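Local coordinates for subtilase cytotoxin, subunit B (Escherichia coli, PDB 3DWA) that forms the pentameric B-subunit ring of an AB5 toxin and binds glycans on host cells, including a non-human sialoglycan that makes human cells susceptible, at the interface of chains A and B. Residues are numbered along the deposited sequence; one frame, centred on the assembly and turned at random. Chains: chain A/B, Subtilase cytotoxin, subunit B.

Contact 1: the interface of chains A and B. Residues chain A 101-103, 110; chain B 18-20, 68.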
loop_
_atom_site.group_PDB
_atom_site.type_symbol
_atom_site.label_atom_id
_atom_site.label_comp_id
_atom_site.label_asym_id
_atom_site.label_seq_id
_atom_site.Cartn_x
_atom_site.Cartn_y
_atom_site.Cartn_z
ATOM N N SER A 101 7.051 1.620 -18.252
ATOM C CA SER A 101 8.298 0.823 -18.168
ATOM C C SER A 101 9.432 1.679 -17.700
ATOM O O SER A 101 9.463 2.867 -17.978
ATOM C CB SER A 101 8.746 0.320 -19.541
ATOM O OG SER A 101 7.787 -0.569 -20.030
ATOM N N THR A 102 10.377 1.040 -17.016
ATOM C CA THR A 102 11.686 1.606 -16.739
ATOM C C THR A 102 12.475 1.603 -18.097
ATOM O O THR A 102 12.114 0.900 -19.034
ATOM C CB THR A 102 12.414 0.703 -15.695
ATOM O OG1 THR A 102 12.444 -0.616 -16.201
ATOM C CG2 THR A 102 11.632 0.623 -14.372
ATOM N N CYS A 103 13.507 2.434 -18.193
ATOM C CA CYS A 103 14.292 2.605 -19.412
ATOM C C CYS A 103 15.751 2.435 -19.093
ATOM O O CYS A 103 16.197 2.778 -17.987
ATOM C CB CYS A 103 14.117 4.013 -20.020
ATOM S SG CYS A 103 12.449 4.330 -20.605
ATOM N N PHE A 110 12.350 -1.172 -21.141
ATOM C CA PHE A 110 11.917 -2.551 -21.033
ATOM C C PHE A 110 10.438 -2.654 -21.433
ATOM O O PHE A 110 9.612 -1.864 -20.981
ATOM C CB PHE A 110 12.166 -3.028 -19.599
ATOM C CG PHE A 110 11.730 -4.457 -19.326
ATOM C CD1 PHE A 110 12.299 -5.524 -20.030
ATOM C CD2 PHE A 110 10.791 -4.730 -18.339
ATOM C CE1 PHE A 110 11.906 -6.834 -19.788
ATOM C CE2 PHE A 110 10.402 -6.019 -18.066
ATOM C CZ PHE A 110 10.927 -7.085 -18.801
ATOM N N GLN B 18 14.734 -4.172 -14.192
ATOM C CA GLN B 18 13.730 -3.495 -15.053
ATOM C C GLN B 18 12.322 -3.905 -14.638
ATOM O O GLN B 18 12.097 -5.011 -14.146
ATOM C CB GLN B 18 13.901 -3.800 -16.563
ATOM C CG GLN B 18 15.304 -3.521 -17.188
ATOM C CD GLN B 18 15.682 -2.046 -17.191
ATOM O OE1 GLN B 18 14.850 -1.155 -17.458
ATOM N NE2 GLN B 18 16.935 -1.776 -16.858
ATOM N N PHE B 19 11.379 -3.009 -14.876
ATOM C CA PHE B 19 9.993 -3.187 -14.419
ATOM C C PHE B 19 9.049 -2.643 -15.523
ATOM O O PHE B 19 9.261 -1.559 -16.010
ATOM C CB PHE B 19 9.811 -2.415 -13.117
ATOM C CG PHE B 19 8.864 -3.070 -12.159
ATOM C CD1 PHE B 19 9.354 -3.747 -11.061
ATOM C CD2 PHE B 19 7.480 -3.001 -12.365
ATOM C CE1 PHE B 19 8.476 -4.372 -10.159
ATOM C CE2 PHE B 19 6.598 -3.595 -11.473
ATOM C CZ PHE B 19 7.096 -4.282 -10.365
ATOM N N HIS B 20 8.075 -3.430 -15.967
ATOM C CA HIS B 20 7.074 -2.952 -16.930
ATOM C C HIS B 20 5.701 -3.334 -16.402
ATOM O O HIS B 20 5.547 -4.379 -15.800
ATOM C CB HIS B 20 7.280 -3.600 -18.313
ATOM C CG HIS B 20 6.122 -3.427 -19.256
ATOM N ND1 HIS B 20 5.280 -4.466 -19.610
ATOM C CD2 HIS B 20 5.657 -2.331 -19.904
ATOM C CE1 HIS B 20 4.346 -4.014 -20.427
ATOM N NE2 HIS B 20 4.549 -2.720 -20.621
ATOM N N TYR B 68 13.000 -4.483 -6.377
ATOM C CA TYR B 68 13.508 -3.516 -7.355
ATOM C C TYR B 68 14.105 -2.272 -6.653
ATOM O O TYR B 68 15.170 -1.744 -7.072
ATOM C CB TYR B 68 12.410 -3.089 -8.337
ATOM C CG TYR B 68 12.835 -1.988 -9.295
ATOM C CD1 TYR B 68 13.705 -2.259 -10.380
ATOM C CD2 TYR B 68 12.350 -0.683 -9.149
ATOM C CE1 TYR B 68 14.101 -1.250 -11.274
ATOM C CE2 TYR B 68 12.752 0.329 -10.040
ATOM C CZ TYR B 68 13.641 0.028 -11.096
ATOM O OH TYR B 68 14.042 1.037 -11.963
#

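Contact 2: the interface of chains A and B. Residues chain A 3, 77, 101, 111-112; chain B 20, 29, 92.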
loop_
_atom_site.group_PDB
_atom_site.type_symbol
_atom_site.label_atom_id
_atom_site.label_comp_id
_atom_site.label_asym_id
_atom_site.label_seq_id
_atom_site.Cartn_x
_atom_site.Cartn_y
_atom_site.Cartn_z
ATOM N N THR A 3 -1.543 -3.434 -24.115
ATOM C CA THR A 3 -0.519 -2.365 -24.091
ATOM C C THR A 3 0.419 -2.312 -25.313
ATOM O O THR A 3 0.664 -1.248 -25.836
ATOM C CB THR A 3 0.301 -2.437 -22.795
ATOM O OG1 THR A 3 -0.618 -2.354 -21.717
ATOM C CG2 THR A 3 1.313 -1.293 -22.687
ATOM N N TYR A 77 3.147 4.669 -22.146
ATOM C CA TYR A 77 2.339 4.087 -23.170
ATOM C C TYR A 77 0.988 4.733 -22.999
ATOM O O TYR A 77 0.452 4.775 -21.865
ATOM C CB TYR A 77 2.182 2.597 -22.915
ATOM C CG TYR A 77 3.434 1.708 -23.068
ATOM C CD1 TYR A 77 3.647 0.986 -24.248
ATOM C CD2 TYR A 77 4.339 1.541 -22.023
ATOM C CE1 TYR A 77 4.728 0.120 -24.391
ATOM C CE2 TYR A 77 5.456 0.688 -22.147
ATOM C CZ TYR A 77 5.624 -0.017 -23.334
ATOM O OH TYR A 77 6.682 -0.829 -23.488
ATOM N N SER A 101 7.051 1.620 -18.252
ATOM C CA SER A 101 8.298 0.823 -18.168
ATOM C C SER A 101 9.432 1.679 -17.700
ATOM O O SER A 101 9.463 2.867 -17.978
ATOM C CB SER A 101 8.746 0.320 -19.541
ATOM O OG SER A 101 7.787 -0.569 -20.030
ATOM N N GLY A 111 10.080 -3.589 -22.289
ATOM C CA GLY A 111 8.678 -3.720 -22.619
ATOM C C GLY A 111 8.435 -3.792 -24.101
ATOM O O GLY A 111 9.391 -3.740 -24.884
ATOM N N PRO A 112 7.160 -3.965 -24.501
ATOM C CA PRO A 112 6.813 -3.963 -25.920
ATOM C C PRO A 112 6.944 -2.586 -26.521
ATOM O O PRO A 112 6.983 -1.572 -25.794
ATOM C CB PRO A 112 5.345 -4.393 -25.932
ATOM C CG PRO A 112 4.812 -4.061 -24.586
ATOM C CD PRO A 112 5.987 -4.222 -23.649
ATOM N N HIS B 20 8.075 -3.430 -15.967
ATOM C CA HIS B 20 7.074 -2.952 -16.930
ATOM C C HIS B 20 5.701 -3.334 -16.402
ATOM O O HIS B 20 5.547 -4.379 -15.800
ATOM C CB HIS B 20 7.280 -3.600 -18.313
ATOM C CG HIS B 20 6.122 -3.427 -19.256
ATOM N ND1 HIS B 20 5.280 -4.466 -19.610
ATOM C CD2 HIS B 20 5.657 -2.331 -19.904
ATOM C CE1 HIS B 20 4.346 -4.014 -20.427
ATOM N NE2 HIS B 20 4.549 -2.720 -20.621
ATOM N N TYR B 29 -1.164 -6.676 -15.848
ATOM C CA TYR B 29 0.025 -7.546 -15.629
ATOM C C TYR B 29 1.262 -6.689 -15.348
ATOM O O TYR B 29 1.239 -5.475 -15.561
ATOM C CB TYR B 29 0.318 -8.473 -16.851
ATOM C CG TYR B 29 0.857 -7.708 -18.039
ATOM C CD1 TYR B 29 2.244 -7.459 -18.194
ATOM C CD2 TYR B 29 0.004 -7.254 -19.001
ATOM C CE1 TYR B 29 2.722 -6.723 -19.273
ATOM C CE2 TYR B 29 0.450 -6.538 -20.082
ATOM C CZ TYR B 29 1.820 -6.290 -20.221
ATOM O OH TYR B 29 2.226 -5.558 -21.291
ATOM N N LEU B 92 8.035 -9.839 -24.501
ATOM C CA LEU B 92 8.236 -10.023 -23.067
ATOM C C LEU B 92 8.767 -11.418 -22.781
ATOM O O LEU B 92 9.952 -11.658 -22.931
ATOM C CB LEU B 92 6.933 -9.719 -22.286
ATOM C CG LEU B 92 6.475 -8.256 -22.337
ATOM C CD1 LEU B 92 5.046 -8.119 -21.757
ATOM C CD2 LEU B 92 7.469 -7.369 -21.569
#

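Contact 3: the interface of chains A and B. Residues chain A 59-60, 63; chain B 19, 21, 28, 57, 61.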
loop_
_atom_site.group_PDB
_atom_site.type_symbol
_atom_site.label_atom_id
_atom_site.label_comp_id
_atom_site.label_asym_id
_atom_site.label_seq_id
_atom_site.Cartn_x
_atom_site.Cartn_y
_atom_site.Cartn_z
ATOM N N THR A 59 -2.715 -0.486 -10.462
ATOM C CA THR A 59 -1.300 -0.762 -10.758
ATOM C C THR A 59 -0.592 0.476 -11.295
ATOM O O THR A 59 0.505 0.804 -10.877
ATOM C CB THR A 59 -1.189 -1.903 -11.800
ATOM O OG1 THR A 59 -2.010 -3.003 -11.397
ATOM C CG2 THR A 59 0.257 -2.366 -11.988
ATOM N N LEU A 60 -1.227 1.139 -12.241
ATOM C CA LEU A 60 -0.673 2.318 -12.904
ATOM C C LEU A 60 -0.537 3.522 -11.944
ATOM O O LEU A 60 0.461 4.243 -11.966
ATOM C CB LEU A 60 -1.520 2.648 -14.155
ATOM C CG LEU A 60 -1.423 1.685 -15.358
ATOM C CD1 LEU A 60 -2.332 2.139 -16.453
ATOM C CD2 LEU A 60 0.006 1.575 -15.884
ATOM N N GLN A 63 2.510 2.562 -9.760
ATOM C CA GLN A 63 3.702 2.675 -10.587
ATOM C C GLN A 63 4.006 4.136 -10.866
ATOM O O GLN A 63 5.140 4.564 -10.696
ATOM C CB GLN A 63 3.543 1.957 -11.936
ATOM C CG GLN A 63 4.059 0.570 -12.116
ATOM C CD GLN A 63 5.227 0.158 -11.223
ATOM O OE1 GLN A 63 6.372 0.584 -11.378
ATOM N NE2 GLN A 63 4.934 -0.704 -10.315
ATOM N N PHE B 19 11.379 -3.009 -14.876
ATOM C CA PHE B 19 9.993 -3.187 -14.419
ATOM C C PHE B 19 9.049 -2.643 -15.523
ATOM O O PHE B 19 9.261 -1.559 -16.010
ATOM C CB PHE B 19 9.811 -2.415 -13.117
ATOM C CG PHE B 19 8.864 -3.070 -12.159
ATOM C CD1 PHE B 19 9.354 -3.747 -11.061
ATOM C CD2 PHE B 19 7.480 -3.001 -12.365
ATOM C CE1 PHE B 19 8.476 -4.372 -10.159
ATOM C CE2 PHE B 19 6.598 -3.595 -11.473
ATOM C CZ PHE B 19 7.096 -4.282 -10.365
ATOM N N THR B 21 4.709 -2.497 -16.658
ATOM C CA THR B 21 3.353 -2.773 -16.270
ATOM C C THR B 21 2.464 -2.401 -17.440
ATOM O O THR B 21 2.705 -1.385 -18.116
ATOM C CB THR B 21 3.015 -1.974 -14.988
ATOM O OG1 THR B 21 2.051 -2.671 -14.207
ATOM C CG2 THR B 21 2.611 -0.509 -15.246
ATOM N N PRO B 28 -4.765 -6.586 -15.683
ATOM C CA PRO B 28 -3.485 -5.946 -15.439
ATOM C C PRO B 28 -2.368 -7.011 -15.367
ATOM O O PRO B 28 -2.613 -8.117 -14.900
ATOM C CB PRO B 28 -3.676 -5.325 -14.049
ATOM C CG PRO B 28 -4.734 -6.146 -13.407
ATOM C CD PRO B 28 -5.677 -6.425 -14.525
ATOM N N PHE B 57 -0.860 -12.353 -7.882
ATOM C CA PHE B 57 -0.587 -11.077 -8.555
ATOM C C PHE B 57 -0.264 -9.909 -7.596
ATOM O O PHE B 57 0.773 -9.222 -7.752
ATOM C CB PHE B 57 -1.720 -10.707 -9.515
ATOM C CG PHE B 57 -1.551 -9.327 -10.146
ATOM C CD1 PHE B 57 -0.703 -9.145 -11.219
ATOM C CD2 PHE B 57 -2.193 -8.216 -9.612
ATOM C CE1 PHE B 57 -0.508 -7.899 -11.789
ATOM C CE2 PHE B 57 -2.009 -6.945 -10.178
ATOM C CZ PHE B 57 -1.159 -6.796 -11.271
ATOM N N TYR B 61 3.452 -8.441 -7.084
ATOM C CA TYR B 61 3.642 -7.072 -7.491
ATOM C C TYR B 61 4.334 -6.225 -6.412
ATOM O O TYR B 61 5.299 -5.542 -6.713
ATOM C CB TYR B 61 2.330 -6.417 -7.924
ATOM C CG TYR B 61 2.538 -4.950 -8.187
ATOM C CD1 TYR B 61 3.142 -4.528 -9.337
ATOM C CD2 TYR B 61 2.188 -3.987 -7.226
ATOM C CE1 TYR B 61 3.379 -3.187 -9.576
ATOM C CE2 TYR B 61 2.407 -2.630 -7.445
ATOM C CZ TYR B 61 3.003 -2.249 -8.647
ATOM O OH TYR B 61 3.219 -0.932 -8.925
#

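Contact 1: the interface of chains A and B
The ring of A:Phe110 meets B:Gln18 across the subunit boundary: CB of the glutamine lies over one face near CG, at 3.6 Å, while B:His20 CB comes to CD2 from the other side of the ring plane, tilted off the edge. At the edge and in plane lie B:Phe19 C and B:His20 N, and the ring stands 62° from the amide plane of B:Gln18. This is the strand-to-strand seam of an AB5 B pentamer of the OB-fold type: strand 96-102 of A pairs antiparallel with strand 14-24 of B, with A:Ser101 bridged to B:His20. A:Thr102 carries the polar grip. Its backbone N donates to B:Phe19 O at 3.0 Å, and its hydroxyl OG1 accepts from B:Phe19 N at 2.9 Å in a nearly straight bond. The same OG1 donates to the amide oxygen OE1 of B:Gln18 at 2.8 Å, coming from above the carbonyl plane, 42° out of it and away from a lone pair. With chi1 at 55°, OG1 sits between the threonine's own N and carbonyl carbon, where it can reach both the strand NH and the glutamine. B:Gln18 answers by bending at chi2, which folds its amide back toward the hydroxyl. The methyl CG2 of A:Thr102 points the other way, 3.8 Å from CB of B:Phe19 and 3.4 Å from the phenol oxygen OH of B:Tyr68, which approaches from the opposite direction.

Contact 2: the interface of chains A and B
A:Pro112 lays its CD over one face of the B:His20 imidazole, 3.9 Å from the ring centroid, in a CH-pi contact displaced toward the CE1 and NE2 rim. The pyrrolidine crosses the histidine at about a right angle, and A:Gly111 CA lies farther out over the same face. The CD2-NE2 edge of the imidazole points at a face of the A:Tyr77 ring, planes 63° apart, with the tyrosine CE2 3.8 Å from CD2 of the histidine. The imidazole reaches this position because its CG is turned away from the backbone N (chi1 166°), carrying the ring off strand 14-24 and in among the residues of A. Beyond the proline, the methyl CD2 of B:Leu92 extends the apolar patch, 4.0 Å from A:Gly111 CA and 4.1 Å from A:Pro112 CD. Farther out, A:Thr3 CG2 shares that face of A:Tyr77, 3.6 Å above the plane, and A:Thr3 CB lies 4.0 Å from the phenol oxygen OH of B:Tyr29. That phenol oxygen also lies at the edge of the imidazole, in its plane. On the rim of A, the hydroxyl of A:Tyr77 donates to the A:Pro112 carbonyl in plane and on a lone pair, tying the C-terminal loop to strand 73-79. The site seats the histidine of one B subunit between the tyrosine and the C-terminal loop of its neighbour, which should steady how adjacent subunits are set in the pentamer.

Contact 3: the interface of chains A and B
A:Leu60 and A:Gln63 press against B:Thr21 where helix 57-70 of one subunit lies beside strand 14-24 of the next, the central helix against the beta-barrel rim typical of AB5 B pentamers with the OB fold. Packing is tight here: CD2 of the leucine comes to 3.4 Å from CG2 of the threonine, a squeezed methyl-methyl contact, and CG of A:Gln63 sits 3.6 Å from the same methyl. B:Thr21 presents that methyl because CG2 takes the place between its own N and carbonyl carbon, with OG1 swung anti to the backbone N (chi1 -150°) toward A:Thr59, whose CG2 is close to it but doubtfully so as modelled. The glutamine and threonine side chains run antiparallel alongside one another. Bent at chi2, A:Gln63 lays its amide nearly parallel above the B:Phe19 ring, offset toward the CD2-CE2 side, with CD 4.0 Å from CE2. It stands almost upright to the B:Tyr61 ring, but NE2 is modelled too near the phenol oxygen, so both amide orientations are doubtful. The outer contacts of A:Thr59 are looser. Its methyl CG2 is 4.0 Å from CE1 of B:Tyr61, the side chains meeting at a slant. Its hydroxyl OG1 lies at the edge of the B:Phe57 ring and in its plane, 3.9 Å from CZ. B:Pro28 stands similarly off, with CB 3.9 Å from that OG1, its ring crossing the threonine at about a right angle.

The three patches form one continuous A-B seam. The C-alpha centres of contact 1 and contact 2 lie about 8 Å apart, and contact 3 is about 10 Å from each. Strand 14-24 of B runs through all of them: contacts 1 and 2 share A:Ser101 and B:His20, while contacts 1 and 3 share B:Phe19. Consecutive strand residues therefore send side chains to different parts of the neighbour, B:His20 toward the C-terminal loop and B:Phe19 toward helix 57-70. The interface is not an exact two-fold, so each subunit offers a different surface to either neighbour, as closure of the five-membered ring requires.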